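Local atomic coordinates of obscurin (Homo sapiens, PDB entry 2YZ8), a protein that probably serves as a giant scaffold and signalling molecule of the muscle sarcomere, built largely of immunoglobulin-like domains. Residues R68-R71 with P72-G76. Sequence-based numbering, arbitrary orientation.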
loop_
_atom_site.group_PDB
_atom_site.type_symbol
_atom_site.label_atom_id
_atom_site.label_comp_id
_atom_site.label_asym_id
_atom_site.label_seq_id
_atom_site.Cartn_x
_atom_site.Cartn_y
_atom_site.Cartn_z
ATOM N N ARG A 68 -6.023 3.641 -7.471
ATOM C CA ARG A 68 -6.664 3.709 -8.779
ATOM C C ARG A 68 -6.360 5.030 -9.488
ATOM O O ARG A 68 -5.922 5.993 -8.852
ATOM C CB ARG A 68 -8.170 3.479 -8.642
ATOM C CG ARG A 68 -8.523 2.031 -8.321
ATOM C CD ARG A 68 -9.982 1.857 -7.953
ATOM N NE ARG A 68 -10.238 2.260 -6.574
ATOM C CZ ARG A 68 -11.216 1.777 -5.818
ATOM N NH1 ARG A 68 -12.041 0.851 -6.288
ATOM N NH2 ARG A 68 -11.362 2.215 -4.577
ATOM N N ASN A 69 -6.580 5.055 -10.803
ATOM C CA ASN A 69 -6.314 6.232 -11.645
ATOM C C ASN A 69 -4.960 6.893 -11.349
ATOM O O ASN A 69 -4.893 8.080 -10.997
ATOM C CB ASN A 69 -7.458 7.254 -11.540
ATOM C CG ASN A 69 -8.791 6.707 -12.040
ATOM O OD1 ASN A 69 -9.254 5.655 -11.601
ATOM N ND2 ASN A 69 -9.422 7.437 -12.955
ATOM N N LEU A 70 -3.885 6.117 -11.494
ATOM C CA LEU A 70 -2.543 6.595 -11.168
ATOM C C LEU A 70 -2.139 7.852 -11.930
ATOM O O LEU A 70 -2.207 7.900 -13.164
ATOM C CB LEU A 70 -1.489 5.506 -11.391
ATOM C CG LEU A 70 -1.094 4.618 -10.209
ATOM C CD1 LEU A 70 0.057 3.744 -10.645
ATOM C CD2 LEU A 70 -0.694 5.437 -8.984
ATOM N N ARG A 71 -1.734 8.859 -11.161
ATOM C CA ARG A 71 -1.184 10.104 -11.672
ATOM C C ARG A 71 0.235 10.204 -11.109
ATOM O O ARG A 71 0.535 9.538 -10.118
ATOM C CB ARG A 71 -2.005 11.281 -11.153
ATOM C CG ARG A 71 -3.483 11.279 -11.505
ATOM C CD ARG A 71 -4.234 12.208 -10.559
ATOM N NE ARG A 71 -4.140 11.743 -9.173
ATOM C CZ ARG A 71 -4.344 12.504 -8.100
ATOM N NH1 ARG A 71 -4.652 13.788 -8.227
ATOM N NH2 ARG A 71 -4.233 11.975 -6.889
ATOM N N PRO A 72 1.111 11.038 -11.718
ATOM C CA PRO A 72 2.443 11.242 -11.126
ATOM C C PRO A 72 2.420 11.735 -9.668
ATOM O O PRO A 72 3.316 11.394 -8.897
ATOM C CB PRO A 72 3.083 12.305 -12.032
ATOM C CG PRO A 72 2.344 12.219 -13.322
ATOM C CD PRO A 72 0.939 11.811 -12.966
ATOM N N GLN A 73 1.411 12.525 -9.308
ATOM C CA GLN A 73 1.239 13.047 -7.942
ATOM C C GLN A 73 0.904 11.961 -6.923
ATOM O O GLN A 73 0.937 12.218 -5.715
ATOM C CB GLN A 73 0.124 14.103 -7.889
ATOM C CG GLN A 73 0.361 15.346 -8.717
ATOM C CD GLN A 73 -0.387 15.339 -10.041
ATOM O OE1 GLN A 73 -0.748 16.395 -10.558
ATOM N NE2 GLN A 73 -0.612 14.155 -10.598
ATOM N N ASP A 74 0.548 10.771 -7.407
ATOM C CA ASP A 74 0.254 9.631 -6.539
ATOM C C ASP A 74 1.524 8.875 -6.171
ATOM O O ASP A 74 1.495 8.005 -5.309
ATOM C CB ASP A 74 -0.719 8.660 -7.218
ATOM C CG ASP A 74 -2.097 9.253 -7.438
ATOM O OD1 ASP A 74 -2.631 9.896 -6.510
ATOM O OD2 ASP A 74 -2.665 9.049 -8.533
ATOM N N SER A 75 2.632 9.202 -6.834
ATOM C CA SER A 75 3.905 8.549 -6.565
ATOM C C SER A 75 4.481 9.028 -5.236
ATOM O O SER A 75 4.151 10.122 -4.762
ATOM C CB SER A 75 4.894 8.801 -7.711
ATOM O OG SER A 75 5.376 10.129 -7.688
ATOM N N GLY A 76 5.343 8.207 -4.642
ATOM C CA GLY A 76 6.011 8.543 -3.385
ATOM C C GLY A 76 6.013 7.357 -2.440
ATOM O O GLY A 76 5.800 6.210 -2.854
#
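A bend at chi3 (-63°) turns the Arg-71 guanidinium to the carboxylate of Asp-74, whose CG lies beside its own backbone N (chi1 -66°). The guanidinium grips side-on, one nitrogen to each oxygen: NE of Arg-71 lies 3.1 Å from OD2 of Asp-74, above the carboxylate plane, and NH2 of Arg-71 lies 2.7 Å from OD1 of Asp-74 on its syn side. The guanidinium and carboxylate planes of this salt bridge are 54° apart, yet OD2 lies almost within the guanidinium plane. OD2 of Asp-74 also accepts the backbone N of Arg-71 at 2.8 Å, on its anti side and from the same face as NE, and Asp-74 N returns a bond of 3.0 Å to Arg-71 O. This is the E-F turn of the I-set immunoglobulin sandwich, where residues 68-75, with a short 3-10 segment at 72-74, link strand 62-67 to strand 76-82 in the opposite sheet. Lys-53 adds a second salt bridge to OD2. With alanine at Asp-74, Arg-71 N would probably lose its acceptor, the guanidinium its tether and Lys-53 a counter-charge. CD2 of Leu-70 packs 3.7 Å from CB of Asp-74, and the Leu-70 side chain also touches Leu-91 and Val-93. Pro-72 O accepts two hydrogen bonds from Ser-75, one from N and one from OG at 2.7 Å.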